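Local coordinates for core protein VP4 (PDB 2JHP) that caps the RNA of bluetongue virus, working as a multifunctional capping assembly line, and is one of five proteins that form the inner capsid, at residues Y223-P228 / N239-S244; E192-G197 / K246-H251. One frame throughout, in Å; residues are numbered along the deposited sequence.

In the fold
Both contacts sit in the Rossmann-like domain, consistent with a class I methyltransferase, that binds one of the two S-adenosyl-L-homocysteine molecules on this chain, and their centres lie about 10 Å apart. Contact 1 holds the adenosine end; contact 2 joins the inner strand 192-196 to the short helix 246-249, and its strand residues reach the amino group of the ligand. Along the sequence contact 1 is nested inside the loop that contact 2 closes. Tyr-223 joins them: its N is 2.8 Å from Tyr-195 O, a bond between neighbouring parallel strands, and its OH is 2.6 Å from His-194 ND1, while CD1 of Tyr-223 packs 3.4 Å from CD1 of Ile-196.

Contact 1 (Y223-P228 / N239-S244); sequences YDPIAP and NIMVDS. With SAH (S-adenosyl-L-homocysteine), chain C.
The adenosine pocket of what is probably a methyltransferase domain is built here from two loops, tied where Asn-239 meets Asp-224 and Ala-227. Asn-239 ND2 gives a nearly straight bond to Asp-224 O (3.2 Å, 172°), with the acceptor in its amide plane, and a weak one to Ala-227 O. Asp-224 O also takes Ala-227 N, closing a type I turn, so two N-H groups grip one carbonyl.

The carboxylate of Asp-224, its CG anti to the backbone N (chi1 -160°), turns to the ribose. OD1 accepts from O2' of the ligand at 2.7 Å and from Ile-226 N, forming an Asx turn; OD2 accepts from O3' at 3.1 Å and also from Gly-199 N. From the other loop Val-242 reads the adenine with its backbone: its N donates to ligand N1 at 3.0 Å, and its O accepts from N6. Met-241 lies over one face of the base, its CG 3.5 Å from C6 of the ligand. Behind, Val-242 CG2 packs 4.0 Å from CD2 of Tyr-223. An acidic residue following the second strand and bonded to both ribose hydroxyls is a hallmark of Rossmann-like class I methyltransferases.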
ATOM      1  N   TYR A 223      27.407  17.444  16.886  1.00 18.52           N
ATOM      2  CA  TYR A 223      28.745  17.691  17.425  1.00 16.83           C
ATOM      3  C   TYR A 223      29.749  18.006  16.322  1.00 18.98           C
ATOM      4  O   TYR A 223      29.927  17.212  15.393  1.00 20.19           O
ATOM      5  CB  TYR A 223      29.255  16.475  18.202  1.00  6.60           C
ATOM      6  CG  TYR A 223      28.337  15.907  19.265  1.00 53.90           C
ATOM      7  CD1 TYR A 223      27.229  15.129  18.920  1.00 27.10           C
ATOM      8  CD2 TYR A 223      28.610  16.101  20.621  1.00 23.59           C
ATOM      9  CE1 TYR A 223      26.400  14.582  19.897  1.00 66.34           C
ATOM     10  CE2 TYR A 223      27.789  15.555  21.610  1.00 64.18           C
ATOM     11  CZ  TYR A 223      26.687  14.796  21.238  1.00  7.36           C
ATOM     12  OH  TYR A 223      25.876  14.257  22.201  1.00 43.55           O
ATOM     13  N   ASP A 224      30.399  19.165  16.434  1.00  8.38           N
ATOM     14  CA  ASP A 224      31.484  19.566  15.525  1.00  2.93           C
ATOM     15  C   ASP A 224      32.066  20.908  15.945  1.00 -6.81           C
ATOM     16  O   ASP A 224      31.336  21.886  16.082  1.00  8.70           O
ATOM     17  CB  ASP A 224      30.998  19.653  14.070  1.00 -8.37           C
ATOM     18  CG  ASP A 224      32.128  19.594  13.075  1.00 40.17           C
ATOM     19  OD1 ASP A 224      33.055  20.421  13.147  1.00 14.61           O
ATOM     20  OD2 ASP A 224      32.082  18.711  12.204  1.00 18.49           O
ATOM     21  N   PRO A 225      33.387  20.962  16.147  1.00 -9.56           N
ATOM     22  CA  PRO A 225      34.127  22.224  16.362  1.00 -3.61           C
ATOM     23  C   PRO A 225      33.748  23.401  15.431  1.00  6.74           C
ATOM     24  O   PRO A 225      33.765  24.553  15.876  1.00 11.63           O
ATOM     25  CB  PRO A 225      35.582  21.811  16.121  1.00 -4.37           C
ATOM     26  CG  PRO A 225      35.632  20.421  16.607  1.00-16.79           C
ATOM     27  CD  PRO A 225      34.284  19.791  16.215  1.00-11.43           C
ATOM     28  N   ILE A 226      33.416  23.120  14.170  1.00 11.31           N
ATOM     29  CA  ILE A 226      33.053  24.176  13.209  1.00 15.43           C
ATOM     30  C   ILE A 226      31.541  24.287  12.924  1.00 29.95           C
ATOM     31  O   ILE A 226      31.132  24.916  11.941  1.00 17.50           O
ATOM     32  CB  ILE A 226      33.848  24.059  11.868  1.00 17.02           C
ATOM     33  CG1 ILE A 226      33.454  22.792  11.089  1.00  5.73           C
ATOM     34  CG2 ILE A 226      35.348  24.138  12.127  1.00 -3.05           C
ATOM     35  CD1 ILE A 226      33.420  22.969   9.560  1.00  1.83           C
ATOM     36  N   ALA A 227      30.718  23.693  13.787  1.00 72.59           N
ATOM     37  CA  ALA A 227      29.264  23.771  13.637  1.00127.38           C
ATOM     38  C   ALA A 227      28.741  25.181  13.912  1.00 98.91           C
ATOM     39  O   ALA A 227      29.063  25.767  14.943  1.00 62.87           O
ATOM     40  CB  ALA A 227      28.574  22.760  14.541  1.00147.43           C
ATOM     41  N   PRO A 228      27.934  25.728  12.986  1.00 55.03           N
ATOM     42  CA  PRO A 228      27.352  27.060  13.146  1.00 31.32           C
ATOM     43  C   PRO A 228      26.171  27.068  14.127  1.00 37.80           C
ATOM     44  O   PRO A 228      25.784  26.010  14.626  1.00 40.69           O
ATOM     45  CB  PRO A 228      26.874  27.390  11.731  1.00  0.53           C
ATOM     46  CG  PRO A 228      26.521  26.074  11.156  1.00 37.05           C
ATOM     47  CD  PRO A 228      27.533  25.111  11.707  1.00 74.33           C
ATOM     48  N   ASN A 239      30.017  22.345  19.869  1.00 30.29           N
ATOM     49  CA  ASN A 239      31.269  22.640  19.175  1.00 23.69           C
ATOM     50  C   ASN A 239      32.433  21.900  19.820  1.00 21.87           C
ATOM     51  O   ASN A 239      33.553  22.402  19.904  1.00 19.02           O
ATOM     52  CB  ASN A 239      31.516  24.147  19.133  1.00 24.85           C
ATOM     53  CG  ASN A 239      30.360  24.903  18.511  1.00-15.03           C
ATOM     54  OD1 ASN A 239      29.921  25.935  19.035  1.00 -4.01           O
ATOM     55  ND2 ASN A 239      29.846  24.389  17.392  1.00 46.23           N
ATOM     56  N   ILE A 240      32.134  20.683  20.255  1.00 19.27           N
ATOM     57  CA  ILE A 240      33.052  19.830  20.978  1.00 25.27           C
ATOM     58  C   ILE A 240      33.671  18.838  20.004  1.00 29.02           C
ATOM     59  O   ILE A 240      33.012  18.372  19.075  1.00 33.55           O
ATOM     60  CB  ILE A 240      32.290  19.114  22.144  1.00 27.34           C
ATOM     61  CG1 ILE A 240      32.238  20.017  23.385  1.00  8.60           C
ATOM     62  CG2 ILE A 240      32.891  17.759  22.505  1.00  3.84           C
ATOM     63  CD1 ILE A 240      31.012  20.936  23.452  1.00 32.84           C
ATOM     64  N   MET A 241      34.949  18.543  20.204  1.00 25.29           N
ATOM     65  CA  MET A 241      35.591  17.444  19.500  1.00 22.81           C
ATOM     66  C   MET A 241      35.521  16.168  20.346  1.00 20.72           C
ATOM     67  O   MET A 241      35.936  16.146  21.506  1.00 21.31           O
ATOM     68  CB  MET A 241      37.031  17.798  19.134  1.00 27.97           C
ATOM     69  CG  MET A 241      37.720  16.718  18.341  1.00 74.08           C
ATOM     70  SD  MET A 241      38.871  17.340  17.120  1.00 35.54           S
ATOM     71  CE  MET A 241      37.793  18.165  15.955  1.00 20.33           C
ATOM     72  N   VAL A 242      34.998  15.108  19.745  1.00 17.01           N
ATOM     73  CA  VAL A 242      34.649  13.889  20.467  1.00 20.36           C
ATOM     74  C   VAL A 242      35.764  12.844  20.403  1.00 26.19           C
ATOM     75  O   VAL A 242      36.171  12.424  19.319  1.00 25.35           O
ATOM     76  CB  VAL A 242      33.323  13.311  19.922  1.00 22.17           C
ATOM     77  CG1 VAL A 242      32.929  12.026  20.651  1.00  8.80           C
ATOM     78  CG2 VAL A 242      32.210  14.359  20.022  1.00  0.71           C
ATOM     79  N   ASP A 243      36.260  12.437  21.570  1.00 30.14           N
ATOM     80  CA  ASP A 243      37.275  11.380  21.645  1.00 25.34           C
ATOM     81  C   ASP A 243      36.849  10.191  22.521  1.00 15.65           C
ATOM     82  O   ASP A 243      37.406   9.094  22.397  1.00 12.82           O
ATOM     83  CB  ASP A 243      38.664  11.936  22.044  1.00 23.89           C
ATOM     84  CG  ASP A 243      38.671  12.642  23.403  1.00 58.71           C
ATOM     85  OD1 ASP A 243      37.588  12.881  23.983  1.00 15.01           O
ATOM     86  OD2 ASP A 243      39.780  12.966  23.892  1.00 -2.73           O
ATOM     87  N   SER A 244      35.855  10.408  23.385  1.00 14.36           N
ATOM     88  CA  SER A 244      35.313   9.339  24.234  1.00  9.13           C
ATOM     89  C   SER A 244      33.803   9.425  24.410  1.00  7.36           C
ATOM     90  O   SER A 244      33.184  10.460  24.139  1.00 14.74           O
ATOM     91  CB  SER A 244      35.991   9.318  25.604  1.00 -2.97           C
ATOM     92  OG  SER A 244      35.884  10.574  26.253  1.00  7.82           O
TER
HETATM   93  N   SAH C1646      28.504  15.496   8.062  1.00 23.02           N
HETATM   94  CA  SAH C1646      29.133  16.594   7.260  1.00 30.27           C
HETATM   95  CB  SAH C1646      30.379  16.124   6.505  1.00  5.58           C
HETATM   96  CG  SAH C1646      31.504  15.640   7.415  1.00 23.71           C
HETATM   97  SD  SAH C1646      32.907  16.776   7.382  1.00 38.74           S
HETATM   98  C   SAH C1646      28.115  17.206   6.304  1.00 31.49           C
HETATM   99  O   SAH C1646      27.140  16.561   5.913  1.00 32.51           O
HETATM  100  OXT SAH C1646      28.242  18.366   5.912  1.00 49.20           O
HETATM  101  C5' SAH C1646      33.757  15.976   8.757  1.00 20.83           C
HETATM  102  C4' SAH C1646      33.700  16.881   9.975  1.00 31.39           C
HETATM  103  O4' SAH C1646      34.101  16.188  11.128  1.00 26.03           O
HETATM  104  C3' SAH C1646      34.621  18.084   9.874  1.00 27.59           C
HETATM  105  O3' SAH C1646      33.819  19.212   9.636  1.00 22.62           O
HETATM  106  C2' SAH C1646      35.321  18.168  11.221  1.00  5.55           C
HETATM  107  O2' SAH C1646      35.144  19.432  11.813  1.00 49.50           O
HETATM  108  C1' SAH C1646      34.582  17.140  12.049  1.00 29.06           C
HETATM  109  N9  SAH C1646      35.360  16.439  13.081  1.00 46.31           N
HETATM  110  C8  SAH C1646      36.657  15.999  13.033  1.00 24.84           C
HETATM  111  N7  SAH C1646      36.934  15.374  14.201  1.00 57.23           N
HETATM  112  C5  SAH C1646      35.833  15.398  14.983  1.00 42.35           C
HETATM  113  C6  SAH C1646      35.562  14.912  16.258  1.00 54.30           C
HETATM  114  N6  SAH C1646      36.503  14.273  16.946  1.00 26.20           N
HETATM  115  N1  SAH C1646      34.306  15.100  16.809  1.00 19.24           N
HETATM  116  C2  SAH C1646      33.329  15.763  16.100  1.00 11.89           C
HETATM  117  N3  SAH C1646      33.607  16.239  14.833  1.00 44.99           N
HETATM  118  C4  SAH C1646      34.836  16.062  14.287  1.00 22.67           C

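Contact 2 (E192-G197 / K246-H251); sequences EVHYIG and KDILKH. With SAH (S-adenosyl-L-homocysteine), chain C.
In the Rossmann-like methyltransferase fold, His-194 and Ile-196 on strand 192-196, between 219-223 and 260-264, pack against Ile-248 of the short helix 246-249. The sheet order 3-2-1-4-5-7-6 is that of class I methyltransferases, with this strand as the first, and the helix covers one of its faces. Ile-248 divides its branches between the two strand residues. CG2 lies obliquely to the imidazole, 3.5 Å from His-194 ND1, while the other branch, extended at chi2 (164°), meets Ile-196 tip to tip, CD1 to CD1 at 3.8 Å. Phe-262 and Tyr-223 of the flanking strands also touch Ile-248, so the helix is seated over three neighbouring strands.

Polar partners fix the imidazole at both nitrogens. NE2 donates to Glu-192 OE1 at 2.6 Å, meeting the carboxylate on its anti side, and ND1 is held by Tyr-223. At the ring edge, in its plane, CE1 comes 3.7 Å from His-251 O, and the ring also stacks with that of His-221.

The ligand lies past the C-terminal end of the strand. Its amino N donates to Gly-197 O at 2.8 Å and makes a weak bond with the hydroxyl of Tyr-195, whose side chain leaves the sheet on the face opposite His-194 and Ile-196. Ile-196 links helix and ligand: CD1 goes to Ile-248, whereas CG2, anti to the backbone N, touches C2 of the adenine at 3.5 Å.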
ATOM      1  N   GLU A 192      15.846  10.428  19.272  1.00 19.64           N
ATOM      2  CA  GLU A 192      16.993  11.257  19.597  1.00 16.07           C
ATOM      3  C   GLU A 192      18.206  10.783  18.818  1.00 22.08           C
ATOM      4  O   GLU A 192      18.562   9.606  18.865  1.00 11.64           O
ATOM      5  CB  GLU A 192      17.251  11.204  21.102  1.00 17.00           C
ATOM      6  CG  GLU A 192      18.371  12.084  21.627  1.00 18.24           C
ATOM      7  CD  GLU A 192      18.608  11.858  23.119  1.00 15.41           C
ATOM      8  OE1 GLU A 192      19.737  11.477  23.502  1.00 35.62           O
ATOM      9  OE2 GLU A 192      17.652  12.040  23.908  1.00 25.85           O
ATOM     10  N   VAL A 193      18.826  11.709  18.092  1.00 13.06           N
ATOM     11  CA  VAL A 193      20.016  11.422  17.307  1.00 17.23           C
ATOM     12  C   VAL A 193      21.201  12.247  17.770  1.00 18.35           C
ATOM     13  O   VAL A 193      21.134  13.471  17.847  1.00 19.64           O
ATOM     14  CB  VAL A 193      19.800  11.697  15.793  1.00  8.26           C
ATOM     15  CG1 VAL A 193      21.131  11.589  15.027  1.00 14.83           C
ATOM     16  CG2 VAL A 193      18.759  10.753  15.222  1.00  5.47           C
ATOM     17  N   HIS A 194      22.290  11.551  18.059  1.00 12.23           N
ATOM     18  CA  HIS A 194      23.571  12.174  18.308  1.00 18.92           C
ATOM     19  C   HIS A 194      24.415  12.070  17.033  1.00 20.54           C
ATOM     20  O   HIS A 194      24.789  10.971  16.605  1.00 15.43           O
ATOM     21  CB  HIS A 194      24.254  11.500  19.500  1.00 16.61           C
ATOM     22  CG  HIS A 194      23.526  11.692  20.792  1.00 14.24           C
ATOM     23  ND1 HIS A 194      23.959  12.561  21.768  1.00 24.16           N
ATOM     24  CD2 HIS A 194      22.379  11.143  21.258  1.00-10.99           C
ATOM     25  CE1 HIS A 194      23.114  12.535  22.785  1.00  0.61           C
ATOM     26  NE2 HIS A 194      22.148  11.679  22.502  1.00 20.60           N
ATOM     27  N   TYR A 195      24.683  13.223  16.425  1.00 12.93           N
ATOM     28  CA  TYR A 195      25.325  13.301  15.112  1.00 16.42           C
ATOM     29  C   TYR A 195      26.701  13.939  15.254  1.00  9.07           C
ATOM     30  O   TYR A 195      26.830  15.161  15.326  1.00 13.68           O
ATOM     31  CB  TYR A 195      24.440  14.116  14.154  1.00  9.01           C
ATOM     32  CG  TYR A 195      24.803  14.101  12.674  1.00  9.33           C
ATOM     33  CD1 TYR A 195      25.985  13.530  12.210  1.00 16.45           C
ATOM     34  CD2 TYR A 195      23.960  14.700  11.740  1.00 11.83           C
ATOM     35  CE1 TYR A 195      26.302  13.531  10.850  1.00 11.77           C
ATOM     36  CE2 TYR A 195      24.269  14.717  10.381  1.00 20.86           C
ATOM     37  CZ  TYR A 195      25.438  14.131   9.943  1.00 24.50           C
ATOM     38  OH  TYR A 195      25.746  14.138   8.598  1.00 16.42           O
ATOM     39  N   ILE A 196      27.718  13.085  15.302  1.00  7.92           N
ATOM     40  CA  ILE A 196      29.106  13.496  15.469  1.00 17.23           C
ATOM     41  C   ILE A 196      29.725  13.699  14.094  1.00 21.06           C
ATOM     42  O   ILE A 196      29.645  12.815  13.236  1.00 16.73           O
ATOM     43  CB  ILE A 196      29.978  12.412  16.207  1.00 11.31           C
ATOM     44  CG1 ILE A 196      29.153  11.493  17.140  1.00  2.69           C
ATOM     45  CG2 ILE A 196      31.187  13.062  16.873  1.00 23.94           C
ATOM     46  CD1 ILE A 196      28.715  12.096  18.446  1.00 28.26           C
ATOM     47  N   GLY A 197      30.367  14.848  13.903  1.00 22.21           N
ATOM     48  CA  GLY A 197      30.955  15.194  12.617  1.00 27.49           C
ATOM     49  C   GLY A 197      29.892  15.743  11.686  1.00 19.33           C
ATOM     50  O   GLY A 197      29.888  15.445  10.488  1.00 30.26           O
ATOM     51  N   LYS A 246      32.268   9.737  27.019  1.00 15.85           N
ATOM     52  CA  LYS A 246      32.005  10.781  28.009  1.00 19.92           C
ATOM     53  C   LYS A 246      31.413  12.055  27.405  1.00 19.80           C
ATOM     54  O   LYS A 246      30.567  12.703  28.025  1.00 12.87           O
ATOM     55  CB  LYS A 246      33.281  11.129  28.769  1.00 -2.54           C
ATOM     56  CG  LYS A 246      33.719  10.094  29.822  1.00 -6.53           C
ATOM     57  CD  LYS A 246      35.177  10.296  30.266  1.00 34.80           C
ATOM     58  CE  LYS A 246      35.333  11.467  31.228  1.00119.89           C
ATOM     59  NZ  LYS A 246      36.745  11.618  31.701  1.00 12.74           N
ATOM     60  N   ASP A 247      31.851  12.404  26.196  1.00 12.32           N
ATOM     61  CA  ASP A 247      31.388  13.615  25.510  1.00 17.05           C
ATOM     62  C   ASP A 247      29.922  13.546  25.081  1.00 18.33           C
ATOM     63  O   ASP A 247      29.320  14.564  24.740  1.00 20.54           O
ATOM     64  CB  ASP A 247      32.267  13.895  24.286  1.00 11.23           C
ATOM     65  CG  ASP A 247      33.736  14.013  24.638  1.00-11.10           C
ATOM     66  OD1 ASP A 247      34.056  14.722  25.620  1.00-10.05           O
ATOM     67  OD2 ASP A 247      34.572  13.401  23.935  1.00  9.54           O
ATOM     68  N   ILE A 248      29.365  12.336  25.105  1.00 11.03           N
ATOM     69  CA  ILE A 248      28.007  12.062  24.645  1.00  9.05           C
ATOM     70  C   ILE A 248      27.078  11.699  25.806  1.00 12.18           C
ATOM     71  O   ILE A 248      25.910  12.089  25.816  1.00 16.05           O
ATOM     72  CB  ILE A 248      28.003  10.931  23.594  1.00  8.41           C
ATOM     73  CG1 ILE A 248      28.983  11.259  22.466  1.00 29.05           C
ATOM     74  CG2 ILE A 248      26.595  10.697  23.043  1.00  6.75           C
ATOM     75  CD1 ILE A 248      29.327  10.091  21.621  1.00 22.66           C
ATOM     76  N   LEU A 249      27.606  10.952  26.774  1.00 10.92           N
ATOM     77  CA  LEU A 249      26.876  10.619  27.998  1.00 14.32           C
ATOM     78  C   LEU A 249      26.307  11.853  28.702  1.00 18.02           C
ATOM     79  O   LEU A 249      25.165  11.827  29.170  1.00 24.91           O
ATOM     80  CB  LEU A 249      27.758   9.836  28.990  1.00 15.39           C
ATOM     81  CG  LEU A 249      27.823   8.299  29.065  1.00 37.48           C
ATOM     82  CD1 LEU A 249      26.613   7.595  28.445  1.00  8.40           C
ATOM     83  CD2 LEU A 249      29.105   7.777  28.456  1.00 58.16           C
ATOM     84  N   LYS A 250      27.094  12.929  28.765  1.00 15.90           N
ATOM     85  CA  LYS A 250      26.696  14.126  29.510  1.00 12.43           C
ATOM     86  C   LYS A 250      25.513  14.887  28.887  1.00  4.96           C
ATOM     87  O   LYS A 250      24.855  15.677  29.567  1.00 15.01           O
ATOM     88  CB  LYS A 250      27.897  15.049  29.795  1.00 10.85           C
ATOM     89  CG  LYS A 250      28.531  15.718  28.577  1.00  5.91           C
ATOM     90  CD  LYS A 250      29.630  16.706  28.982  1.00 10.04           C
ATOM     91  CE  LYS A 250      29.058  18.006  29.553  1.00 64.13           C
ATOM     92  NZ  LYS A 250      30.115  18.921  30.080  1.00  8.64           N
ATOM     93  N   HIS A 251      25.233  14.631  27.611  1.00 13.21           N
ATOM     94  CA  HIS A 251      24.088  15.255  26.939  1.00 20.23           C
ATOM     95  C   HIS A 251      22.924  14.274  26.769  1.00 12.97           C
ATOM     96  O   HIS A 251      22.155  14.353  25.802  1.00 18.87           O
ATOM     97  CB  HIS A 251      24.507  15.873  25.594  1.00 13.39           C
ATOM     98  CG  HIS A 251      25.656  16.827  25.702  1.00 21.30           C
ATOM     99  ND1 HIS A 251      25.594  17.989  26.442  1.00 15.32           N
ATOM    100  CD2 HIS A 251      26.903  16.785  25.175  1.00 28.63           C
ATOM    101  CE1 HIS A 251      26.752  18.621  26.368  1.00 -9.94           C
ATOM    102  NE2 HIS A 251      27.562  17.914  25.600  1.00 23.05           N
TER
HETATM  103  N   SAH C1646      28.504  15.496   8.062  1.00 23.02           N
HETATM  104  CA  SAH C1646      29.133  16.594   7.260  1.00 30.27           C
HETATM  105  CB  SAH C1646      30.379  16.124   6.505  1.00  5.58           C
HETATM  106  CG  SAH C1646      31.504  15.640   7.415  1.00 23.71           C
HETATM  107  SD  SAH C1646      32.907  16.776   7.382  1.00 38.74           S
HETATM  108  C   SAH C1646      28.115  17.206   6.304  1.00 31.49           C
HETATM  109  O   SAH C1646      27.140  16.561   5.913  1.00 32.51           O
HETATM  110  OXT SAH C1646      28.242  18.366   5.912  1.00 49.20           O
HETATM  111  C5' SAH C1646      33.757  15.976   8.757  1.00 20.83           C
HETATM  112  C4' SAH C1646      33.700  16.881   9.975  1.00 31.39           C
HETATM  113  O4' SAH C1646      34.101  16.188  11.128  1.00 26.03           O
HETATM  114  C3' SAH C1646      34.621  18.084   9.874  1.00 27.59           C
HETATM  115  O3' SAH C1646      33.819  19.212   9.636  1.00 22.62           O
HETATM  116  C2' SAH C1646      35.321  18.168  11.221  1.00  5.55           C
HETATM  117  O2' SAH C1646      35.144  19.432  11.813  1.00 49.50           O
HETATM  118  C1' SAH C1646      34.582  17.140  12.049  1.00 29.06           C
HETATM  119  N9  SAH C1646      35.360  16.439  13.081  1.00 46.31           N
HETATM  120  C8  SAH C1646      36.657  15.999  13.033  1.00 24.84           C
HETATM  121  N7  SAH C1646      36.934  15.374  14.201  1.00 57.23           N
HETATM  122  C5  SAH C1646      35.833  15.398  14.983  1.00 42.35           C
HETATM  123  C6  SAH C1646      35.562  14.912  16.258  1.00 54.30           C
HETATM  124  N6  SAH C1646      36.503  14.273  16.946  1.00 26.20           N
HETATM  125  N1  SAH C1646      34.306  15.100  16.809  1.00 19.24           N
HETATM  126  C2  SAH C1646      33.329  15.763  16.100  1.00 11.89           C
HETATM  127  N3  SAH C1646      33.607  16.239  14.833  1.00 44.99           N
HETATM  128  C4  SAH C1646      34.836  16.062  14.287  1.00 22.67           C